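Local coordinates for protein YPL144W (Saccharomyces cerevisiae, PDB 2Z5B) that pairs with a partner chaperone into a heterodimer that binds 20S proteasome precursors and promotes formation of the alpha-ring, at residues L43-Q49 / Y116-L122; Y64-R70 / S108-P114. Residue numbers count along the deposited sequence, not the author numbering.

Contact 1: L43-Q49 / Y116-L122; sequences LVVGFKQ and YVTWSSL
Four backbone hydrogen bonds stitch strand 43-47 to strand 116-121 in parallel: L43 N to Y116 O (2.7 Å), T118 N to L43 O (2.7 Å), V45 N to T118 O (3.0 Å) and S120 N to V45 O (2.8 Å). L43 and V45 thus use both NH and CO, the alternation characteristic of a parallel ladder, with L43 beside V117, V44 beside T118 and V45 beside W119. The segment axes approach to 4.6 Å and cross at -25°. The direct bonds end at V45 O; G46 still lies beside S120 (CA atoms 4.6 Å apart), and past it the chains diverge and a water bridges them: it accepts from F47 N (2.9 Å) and L122 N (3.1 Å) and donates to S120 O (2.7 Å). L43, V45, V117 and W119 share one face. The W119 indole (chi1 t, chi2 -92°) reaches across to the neighbouring strand, toward G46 and F47, so that G46 CA makes a CH-pi contact 4.0 Å from the centroid of its six-membered ring, and its edge meets the face of F47 (chi1 m) in a T-shaped pair, centroids 5.3 Å apart. V45 CG1 lies 3.7 Å from W119 CE3, and L122 CD1 packs 3.7 Å from F47 CB. Helices 94-111 and 134-149 cover this face, M99 and I137 touching W119; V44, T118 and S120 on the other face pack against the partner chain YLR021W. Strands 24-31 and 58-67 flank the pair within the mixed sheet.

Contact 2: Y64-R70 / S108-P114; sequences YAIPLMR and SERFNRP
This is a strand-to-turn packing contact at the end of the sheet, where the last residues of strand 58-67 meet the exit of helix 94-111. The last turn of the helix, 108-111, gives way to N112, whose positive phi (phi/psi 53/49°) turns the chain back; S108 OG (chi1 t) hydrogen-bonds R113 O at 2.8 Å, tying the last turn to the returning chain. The extended backbone of 64-67 runs alongside: I66 and P114 have CA atoms 4.1 Å apart, and P114 CA makes a CA-H...O contact with A65 O at 3.2 Å. Side-chain packing adds to this. In apolar contacts I66 CD1 lies 3.7 Å from P114 CG and Y64 CE1 4.0 Å from P114 CB; A65 CB is 4.0 Å from S108 CB. P67 sits over the turn, its CD 3.3 Å from S108 OG and its CG 3.2 Å from N112 ND2. P114 leads directly into strand 115-121, which pairs with 58-67 through A65 and C115, while strand 83-87 borders 58-67 on its other side and sends V83 against A65 and S108.

Overall arrangement
Contacts 1 and 2 lie on opposite sides of the chain's centre, their own centres 21 Å apart, yet they share one sheet. Strand 115-121 connects them: it starts just after the turn of contact 2, pairs in parallel with 41-47 in contact 1, and has 58-67 as its antiparallel neighbour on the other side. The two touch directly where Y116 CZ lies 3.4 Å from Y64 CE1, ring planes inclined at about 50°. Both tyrosines also pack on L101 of YLR021W, so this junction reaches the heterodimer interface. Helix 94-111 serves both contacts, covering the V117 and W119 side of contact 1 and ending in the turn of contact 2.

Contact 1: L43-Q49 / Y116-L122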
ATOM      1  N   LEU A  43       0.456  -2.044  -7.935  1.00 25.55           N
ATOM      2  CA  LEU A  43       1.385  -1.350  -8.819  1.00 25.41           C
ATOM      3  C   LEU A  43       1.637   0.032  -8.292  1.00 24.97           C
ATOM      4  O   LEU A  43       0.690   0.768  -7.977  1.00 25.16           O
ATOM      5  CB  LEU A  43       0.858  -1.294 -10.264  1.00 24.67           C
ATOM      6  CG  LEU A  43       1.662  -0.436 -11.254  1.00 25.60           C
ATOM      7  CD1 LEU A  43       3.030  -1.055 -11.496  1.00 27.65           C
ATOM      8  CD2 LEU A  43       0.940  -0.287 -12.570  1.00 26.90           C
ATOM      9  N   VAL A  44       2.914   0.367  -8.128  1.00 24.77           N
ATOM     10  CA  VAL A  44       3.302   1.762  -7.894  1.00 24.87           C
ATOM     11  C   VAL A  44       3.977   2.227  -9.189  1.00 25.05           C
ATOM     12  O   VAL A  44       4.903   1.564  -9.695  1.00 25.66           O
ATOM     13  CB  VAL A  44       4.250   1.928  -6.684  1.00 25.54           C
ATOM     14  CG1 VAL A  44       4.564   3.408  -6.445  1.00 23.97           C
ATOM     15  CG2 VAL A  44       3.622   1.301  -5.429  1.00 25.74           C
ATOM     16  N   VAL A  45       3.481   3.326  -9.756  1.00 24.90           N
ATOM     17  CA  VAL A  45       3.996   3.809 -11.047  1.00 26.63           C
ATOM     18  C   VAL A  45       4.122   5.337 -11.058  1.00 26.94           C
ATOM     19  O   VAL A  45       3.318   6.031 -10.462  1.00 27.32           O
ATOM     20  CB  VAL A  45       3.195   3.249 -12.269  1.00 26.19           C
ATOM     21  CG1 VAL A  45       1.712   3.640 -12.216  1.00 28.50           C
ATOM     22  CG2 VAL A  45       3.843   3.689 -13.629  1.00 26.38           C
ATOM     23  N   GLY A  46       5.178   5.835 -11.689  1.00 28.34           N
ATOM     24  CA  GLY A  46       5.411   7.272 -11.792  1.00 28.92           C
ATOM     25  C   GLY A  46       6.461   7.546 -12.840  1.00 29.82           C
ATOM     26  O   GLY A  46       7.006   6.619 -13.437  1.00 28.93           O
ATOM     27  N   PHE A  47       6.750   8.826 -13.058  1.00 31.09           N
ATOM     28  CA  PHE A  47       7.856   9.197 -13.918  1.00 32.74           C
ATOM     29  C   PHE A  47       9.162   8.974 -13.172  1.00 34.45           C
ATOM     30  O   PHE A  47       9.183   8.908 -11.945  1.00 34.80           O
ATOM     31  CB  PHE A  47       7.711  10.649 -14.393  1.00 33.00           C
ATOM     32  CG  PHE A  47       6.436  10.915 -15.155  1.00 32.65           C
ATOM     33  CD1 PHE A  47       5.986  10.021 -16.116  1.00 33.81           C
ATOM     34  CD2 PHE A  47       5.708  12.075 -14.928  1.00 34.83           C
ATOM     35  CE1 PHE A  47       4.804  10.263 -16.823  1.00 32.77           C
ATOM     36  CE2 PHE A  47       4.540  12.330 -15.632  1.00 33.25           C
ATOM     37  CZ  PHE A  47       4.090  11.412 -16.583  1.00 33.69           C
ATOM     38  N   LYS A  48      10.243   8.812 -13.919  1.00 36.11           N
ATOM     39  CA  LYS A  48      11.551   8.648 -13.317  1.00 38.13           C
ATOM     40  C   LYS A  48      12.425   9.860 -13.622  1.00 39.17           C
ATOM     41  O   LYS A  48      12.402  10.389 -14.730  1.00 38.70           O
ATOM     42  CB  LYS A  48      12.227   7.401 -13.867  1.00 38.09           C
ATOM     43  CG  LYS A  48      13.496   7.014 -13.114  1.00 40.92           C
ATOM     44  CD  LYS A  48      14.380   6.073 -13.899  1.00 45.79           C
ATOM     45  CE  LYS A  48      13.581   5.067 -14.668  1.00 48.63           C
ATOM     46  NZ  LYS A  48      12.455   4.478 -13.890  1.00 52.48           N
ATOM     47  N   GLN A  49      13.195  10.284 -12.629  1.00 40.63           N
ATOM     48  CA  GLN A  49      14.236  11.282 -12.822  1.00 42.59           C
ATOM     49  C   GLN A  49      15.607  10.631 -12.581  1.00 43.97           C
ATOM     50  O   GLN A  49      15.751   9.788 -11.697  1.00 43.82           O
ATOM     51  CB  GLN A  49      14.011  12.458 -11.858  1.00 42.88           C
ATOM     52  CG  GLN A  49      15.146  13.468 -11.763  1.00 43.74           C
ATOM     53  CD  GLN A  49      14.786  14.830 -12.307  1.00 46.30           C
ATOM     54  OE1 GLN A  49      14.435  15.737 -11.550  1.00 43.49           O
ATOM     55  NE2 GLN A  49      14.864  14.984 -13.630  1.00 48.74           N
ATOM     56  N   TYR A 116      -4.427  -2.916  -6.930  1.00 25.15           N
ATOM     57  CA  TYR A 116      -4.219  -1.683  -6.217  1.00 25.33           C
ATOM     58  C   TYR A 116      -3.206  -0.905  -7.043  1.00 25.55           C
ATOM     59  O   TYR A 116      -2.147  -1.435  -7.396  1.00 25.12           O
ATOM     60  CB  TYR A 116      -3.629  -1.935  -4.828  1.00 25.69           C
ATOM     61  CG  TYR A 116      -4.543  -2.663  -3.871  1.00 26.86           C
ATOM     62  CD1 TYR A 116      -4.719  -4.050  -3.955  1.00 27.76           C
ATOM     63  CD2 TYR A 116      -5.206  -1.971  -2.858  1.00 27.43           C
ATOM     64  CE1 TYR A 116      -5.543  -4.720  -3.068  1.00 28.02           C
ATOM     65  CE2 TYR A 116      -6.023  -2.642  -1.954  1.00 29.02           C
ATOM     66  CZ  TYR A 116      -6.186  -4.011  -2.080  1.00 28.21           C
ATOM     67  OH  TYR A 116      -7.001  -4.688  -1.217  1.00 29.30           O
ATOM     68  N   VAL A 117      -3.520   0.350  -7.348  1.00 24.26           N
ATOM     69  CA  VAL A 117      -2.587   1.171  -8.123  1.00 24.95           C
ATOM     70  C   VAL A 117      -2.249   2.463  -7.391  1.00 23.99           C
ATOM     71  O   VAL A 117      -3.128   3.185  -6.947  1.00 24.49           O
ATOM     72  CB  VAL A 117      -3.164   1.508  -9.525  1.00 24.20           C
ATOM     73  CG1 VAL A 117      -2.393   2.616 -10.188  1.00 26.44           C
ATOM     74  CG2 VAL A 117      -3.107   0.296 -10.413  1.00 26.21           C
ATOM     75  N   THR A 118      -0.962   2.754  -7.277  1.00 24.42           N
ATOM     76  CA  THR A 118      -0.530   4.047  -6.800  1.00 24.39           C
ATOM     77  C   THR A 118       0.055   4.851  -7.942  1.00 24.51           C
ATOM     78  O   THR A 118       0.927   4.345  -8.643  1.00 25.18           O
ATOM     79  CB  THR A 118       0.606   3.884  -5.756  1.00 25.14           C
ATOM     80  OG1 THR A 118       0.093   3.198  -4.601  1.00 25.97           O
ATOM     81  CG2 THR A 118       1.140   5.232  -5.343  1.00 25.15           C
ATOM     82  N   TRP A 119      -0.363   6.115  -8.077  1.00 24.05           N
ATOM     83  CA  TRP A 119       0.344   7.038  -8.946  1.00 23.74           C
ATOM     84  C   TRP A 119       1.290   7.885  -8.087  1.00 23.64           C
ATOM     85  O   TRP A 119       0.866   8.572  -7.163  1.00 23.38           O
ATOM     86  CB  TRP A 119      -0.564   7.907  -9.856  1.00 24.54           C
ATOM     87  CG  TRP A 119       0.340   8.780 -10.731  1.00 23.84           C
ATOM     88  CD1 TRP A 119       0.772  10.031 -10.439  1.00 24.05           C
ATOM     89  CD2 TRP A 119       0.995   8.400 -11.958  1.00 25.20           C
ATOM     90  NE1 TRP A 119       1.635  10.473 -11.420  1.00 25.19           N
ATOM     91  CE2 TRP A 119       1.790   9.488 -12.361  1.00 25.50           C
ATOM     92  CE3 TRP A 119       0.979   7.240 -12.756  1.00 25.71           C
ATOM     93  CZ2 TRP A 119       2.548   9.473 -13.546  1.00 26.21           C
ATOM     94  CZ3 TRP A 119       1.735   7.219 -13.926  1.00 24.97           C
ATOM     95  CH2 TRP A 119       2.507   8.322 -14.312  1.00 25.21           C
ATOM     96  N   SER A 120       2.577   7.746  -8.376  1.00 24.33           N
ATOM     97  CA  SER A 120       3.659   8.418  -7.671  1.00 25.22           C
ATOM     98  C   SER A 120       4.077   9.633  -8.491  1.00 25.94           C
ATOM     99  O   SER A 120       4.482   9.488  -9.638  1.00 26.46           O
ATOM    100  CB  SER A 120       4.852   7.448  -7.522  1.00 25.59           C
ATOM    101  OG  SER A 120       6.024   8.143  -7.104  1.00 27.55           O
ATOM    102  N   SER A 121       4.004  10.816  -7.883  1.00 26.67           N
ATOM    103  CA  SER A 121       4.295  12.074  -8.568  1.00 26.71           C
ATOM    104  C   SER A 121       5.656  12.629  -8.190  1.00 26.74           C
ATOM    105  O   SER A 121       5.892  12.941  -7.031  1.00 25.84           O
ATOM    106  CB  SER A 121       3.230  13.117  -8.227  1.00 27.12           C
ATOM    107  OG  SER A 121       1.978  12.743  -8.782  1.00 26.19           O
ATOM    108  N   LEU A 122       6.543  12.748  -9.173  1.00 27.26           N
ATOM    109  CA  LEU A 122       7.789  13.478  -8.975  1.00 29.12           C
ATOM    110  C   LEU A 122       7.515  14.882  -8.419  1.00 29.00           C
ATOM    111  O   LEU A 122       6.500  15.500  -8.748  1.00 28.34           O
ATOM    112  CB  LEU A 122       8.578  13.588 -10.291  1.00 29.23           C
ATOM    113  CG  LEU A 122       9.248  12.324 -10.847  1.00 30.84           C
ATOM    114  CD1 LEU A 122       9.994  12.613 -12.161  1.00 29.90           C
ATOM    115  CD2 LEU A 122      10.203  11.670  -9.825  1.00 31.72           C
TER
HETATM  116  O   HOH W   1       0.234   0.549  -5.070  1.00 24.62           O
HETATM  117  O   HOH W   2       5.669  11.030 -11.575  1.00 34.06           O
HETATM  118  O   HOH W   3       7.758   8.877  -9.143  1.00 47.87           O

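Contact 2: Y64-R70 / S108-P114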
ATOM      1  N   TYR A  64      -8.288   1.241  -6.226  1.00 27.94           N
ATOM      2  CA  TYR A  64      -8.563  -0.185  -6.126  1.00 28.19           C
ATOM      3  C   TYR A  64      -9.596  -0.637  -7.156  1.00 29.08           C
ATOM      4  O   TYR A  64     -10.597   0.052  -7.346  1.00 28.11           O
ATOM      5  CB  TYR A  64      -9.103  -0.478  -4.722  1.00 29.41           C
ATOM      6  CG  TYR A  64      -9.493  -1.920  -4.477  1.00 29.43           C
ATOM      7  CD1 TYR A  64      -8.529  -2.918  -4.436  1.00 29.11           C
ATOM      8  CD2 TYR A  64     -10.830  -2.283  -4.245  1.00 30.18           C
ATOM      9  CE1 TYR A  64      -8.866  -4.243  -4.205  1.00 30.05           C
ATOM     10  CE2 TYR A  64     -11.172  -3.630  -4.014  1.00 30.61           C
ATOM     11  CZ  TYR A  64     -10.171  -4.587  -3.974  1.00 30.72           C
ATOM     12  OH  TYR A  64     -10.467  -5.917  -3.760  1.00 31.78           O
ATOM     13  N   ALA A  65      -9.367  -1.796  -7.793  1.00 29.21           N
ATOM     14  CA  ALA A  65     -10.392  -2.450  -8.623  1.00 30.77           C
ATOM     15  C   ALA A  65     -10.392  -3.965  -8.459  1.00 31.85           C
ATOM     16  O   ALA A  65      -9.379  -4.562  -8.103  1.00 31.61           O
ATOM     17  CB  ALA A  65     -10.231  -2.088 -10.089  1.00 29.92           C
ATOM     18  N   ILE A  66     -11.540  -4.580  -8.731  1.00 32.93           N
ATOM     19  CA  ILE A  66     -11.722  -6.010  -8.581  1.00 34.70           C
ATOM     20  C   ILE A  66     -12.867  -6.440  -9.524  1.00 36.94           C
ATOM     21  O   ILE A  66     -13.816  -5.671  -9.724  1.00 35.91           O
ATOM     22  CB  ILE A  66     -12.000  -6.380  -7.064  1.00 34.61           C
ATOM     23  CG1 ILE A  66     -12.106  -7.903  -6.853  1.00 35.39           C
ATOM     24  CG2 ILE A  66     -13.226  -5.633  -6.516  1.00 34.18           C
ATOM     25  CD1 ILE A  66     -12.106  -8.348  -5.390  1.00 35.22           C
ATOM     26  N   PRO A  67     -12.759  -7.640 -10.142  1.00 39.39           N
ATOM     27  CA  PRO A  67     -13.885  -8.139 -10.933  1.00 41.36           C
ATOM     28  C   PRO A  67     -15.103  -8.299 -10.028  1.00 43.44           C
ATOM     29  O   PRO A  67     -14.971  -8.814  -8.919  1.00 43.26           O
ATOM     30  CB  PRO A  67     -13.393  -9.500 -11.434  1.00 41.52           C
ATOM     31  CG  PRO A  67     -11.879  -9.437 -11.330  1.00 40.36           C
ATOM     32  CD  PRO A  67     -11.626  -8.586 -10.133  1.00 39.84           C
ATOM     33  N   LEU A  68     -16.267  -7.830 -10.481  1.00 46.64           N
ATOM     34  CA  LEU A  68     -17.487  -7.899  -9.662  1.00 49.18           C
ATOM     35  C   LEU A  68     -18.037  -9.330  -9.571  1.00 51.33           C
ATOM     36  O   LEU A  68     -18.475  -9.754  -8.506  1.00 52.14           O
ATOM     37  CB  LEU A  68     -18.560  -6.926 -10.186  1.00 49.12           C
ATOM     38  CG  LEU A  68     -19.819  -6.463  -9.408  1.00 48.28           C
ATOM     39  CD1 LEU A  68     -20.702  -7.599  -8.878  1.00 50.45           C
ATOM     40  CD2 LEU A  68     -19.516  -5.490  -8.274  1.00 49.53           C
ATOM     41  N   MET A  69     -17.988 -10.075 -10.673  1.00 53.92           N
ATOM     42  CA  MET A  69     -18.670 -11.379 -10.762  1.00 56.85           C
ATOM     43  C   MET A  69     -17.739 -12.602 -10.776  1.00 57.68           C
ATOM     44  O   MET A  69     -16.670 -12.588 -10.166  1.00 58.23           O
ATOM     45  CB  MET A  69     -19.619 -11.406 -11.971  1.00 56.52           C
ATOM     46  CG  MET A  69     -20.802 -10.440 -11.860  1.00 57.74           C
ATOM     47  SD  MET A  69     -21.526  -9.977 -13.453  1.00 59.42           S
ATOM     48  CE  MET A  69     -20.042  -9.678 -14.433  1.00 59.14           C
ATOM     49  N   ARG A  70     -18.174 -13.652 -11.479  1.00 58.99           N
ATOM     50  CA  ARG A  70     -17.488 -14.954 -11.570  1.00 59.85           C
ATOM     51  C   ARG A  70     -17.782 -15.836 -10.360  1.00 60.16           C
ATOM     52  O   ARG A  70     -18.689 -16.674 -10.394  1.00 60.75           O
ATOM     53  CB  ARG A  70     -15.973 -14.826 -11.797  1.00 60.06           C
ATOM     54  CG  ARG A  70     -15.565 -14.172 -13.116  1.00 61.39           C
ATOM     55  CD  ARG A  70     -14.941 -12.800 -12.884  1.00 62.81           C
ATOM     56  NE  ARG A  70     -14.705 -12.089 -14.138  1.00 63.61           N
ATOM     57  CZ  ARG A  70     -15.368 -11.005 -14.539  1.00 64.18           C
ATOM     58  NH1 ARG A  70     -16.323 -10.462 -13.784  1.00 63.70           N
ATOM     59  NH2 ARG A  70     -15.065 -10.456 -15.705  1.00 64.14           N
ATOM     60  N   SER A 108      -7.108  -4.974 -13.716  1.00 35.77           N
ATOM     61  CA  SER A 108      -8.035  -5.928 -13.121  1.00 37.07           C
ATOM     62  C   SER A 108      -8.799  -6.711 -14.202  1.00 37.99           C
ATOM     63  O   SER A 108      -8.920  -7.932 -14.117  1.00 37.94           O
ATOM     64  CB  SER A 108      -8.989  -5.212 -12.174  1.00 37.56           C
ATOM     65  OG  SER A 108      -9.809  -6.145 -11.502  1.00 39.84           O
ATOM     66  N   GLU A 109      -9.301  -6.006 -15.214  1.00 38.73           N
ATOM     67  CA  GLU A 109      -9.928  -6.664 -16.367  1.00 40.50           C
ATOM     68  C   GLU A 109      -8.944  -7.595 -17.068  1.00 39.87           C
ATOM     69  O   GLU A 109      -9.246  -8.767 -17.315  1.00 41.02           O
ATOM     70  CB  GLU A 109     -10.486  -5.625 -17.352  1.00 40.02           C
ATOM     71  CG  GLU A 109     -11.761  -4.972 -16.874  1.00 42.84           C
ATOM     72  CD  GLU A 109     -12.207  -3.791 -17.721  1.00 43.29           C
ATOM     73  OE1 GLU A 109     -11.476  -2.772 -17.762  1.00 45.45           O
ATOM     74  OE2 GLU A 109     -13.314  -3.879 -18.315  1.00 46.94           O
ATOM     75  N   ARG A 110      -7.755  -7.081 -17.368  1.00 39.30           N
ATOM     76  CA  ARG A 110      -6.791  -7.827 -18.155  1.00 38.71           C
ATOM     77  C   ARG A 110      -6.420  -9.148 -17.495  1.00 38.63           C
ATOM     78  O   ARG A 110      -6.278 -10.169 -18.168  1.00 38.18           O
ATOM     79  CB  ARG A 110      -5.548  -6.972 -18.443  1.00 38.96           C
ATOM     80  CG  ARG A 110      -4.514  -7.614 -19.368  1.00 40.22           C
ATOM     81  CD  ARG A 110      -5.124  -8.131 -20.683  1.00 42.46           C
ATOM     82  NE  ARG A 110      -4.125  -8.764 -21.546  1.00 43.68           N
ATOM     83  CZ  ARG A 110      -3.623  -9.985 -21.366  1.00 44.92           C
ATOM     84  NH1 ARG A 110      -4.006 -10.732 -20.339  1.00 46.22           N
ATOM     85  NH2 ARG A 110      -2.718 -10.460 -22.217  1.00 46.61           N
ATOM     86  N   PHE A 111      -6.295  -9.139 -16.173  1.00 38.32           N
ATOM     87  CA  PHE A 111      -5.741 -10.294 -15.487  1.00 38.40           C
ATOM     88  C   PHE A 111      -6.715 -11.000 -14.569  1.00 38.41           C
ATOM     89  O   PHE A 111      -6.357 -11.984 -13.929  1.00 38.89           O
ATOM     90  CB  PHE A 111      -4.440  -9.907 -14.778  1.00 37.89           C
ATOM     91  CG  PHE A 111      -3.400  -9.380 -15.718  1.00 37.57           C
ATOM     92  CD1 PHE A 111      -2.739 -10.242 -16.604  1.00 37.14           C
ATOM     93  CD2 PHE A 111      -3.103  -8.024 -15.752  1.00 37.29           C
ATOM     94  CE1 PHE A 111      -1.794  -9.757 -17.489  1.00 37.05           C
ATOM     95  CE2 PHE A 111      -2.161  -7.532 -16.634  1.00 36.82           C
ATOM     96  CZ  PHE A 111      -1.500  -8.398 -17.501  1.00 37.38           C
ATOM     97  N   ASN A 112      -7.948 -10.495 -14.538  1.00 38.50           N
ATOM     98  CA  ASN A 112      -9.039 -11.078 -13.773  1.00 38.85           C
ATOM     99  C   ASN A 112      -8.670 -11.279 -12.301  1.00 38.16           C
ATOM    100  O   ASN A 112      -8.861 -12.357 -11.738  1.00 38.22           O
ATOM    101  CB  ASN A 112      -9.532 -12.375 -14.441  1.00 39.33           C
ATOM    102  CG  ASN A 112     -10.838 -12.904 -13.840  1.00 41.46           C
ATOM    103  OD1 ASN A 112     -11.162 -14.085 -13.986  1.00 44.02           O
ATOM    104  ND2 ASN A 112     -11.585 -12.042 -13.174  1.00 40.94           N
ATOM    105  N   ARG A 113      -8.131 -10.223 -11.691  1.00 36.66           N
ATOM    106  CA  ARG A 113      -7.777 -10.245 -10.273  1.00 35.76           C
ATOM    107  C   ARG A 113      -7.882  -8.846  -9.671  1.00 33.81           C
ATOM    108  O   ARG A 113      -7.913  -7.866 -10.412  1.00 33.87           O
ATOM    109  CB  ARG A 113      -6.359 -10.786 -10.097  1.00 36.17           C
ATOM    110  CG  ARG A 113      -5.274  -9.944 -10.734  1.00 39.03           C
ATOM    111  CD  ARG A 113      -4.044 -10.783 -10.961  1.00 42.45           C
ATOM    112  NE  ARG A 113      -3.867 -11.686  -9.842  1.00 44.84           N
ATOM    113  CZ  ARG A 113      -3.758 -13.006  -9.947  1.00 44.88           C
ATOM    114  NH1 ARG A 113      -3.622 -13.727  -8.848  1.00 43.45           N
ATOM    115  NH2 ARG A 113      -3.751 -13.595 -11.131  1.00 44.57           N
ATOM    116  N   PRO A 114      -7.928  -8.746  -8.329  1.00 32.43           N
ATOM    117  CA  PRO A 114      -7.991  -7.403  -7.769  1.00 30.87           C
ATOM    118  C   PRO A 114      -6.658  -6.684  -8.039  1.00 29.83           C
ATOM    119  O   PRO A 114      -5.638  -7.353  -8.272  1.00 27.94           O
ATOM    120  CB  PRO A 114      -8.208  -7.638  -6.269  1.00 31.18           C
ATOM    121  CG  PRO A 114      -8.524  -9.127  -6.121  1.00 32.30           C
ATOM    122  CD  PRO A 114      -7.887  -9.791  -7.287  1.00 31.96           C
TER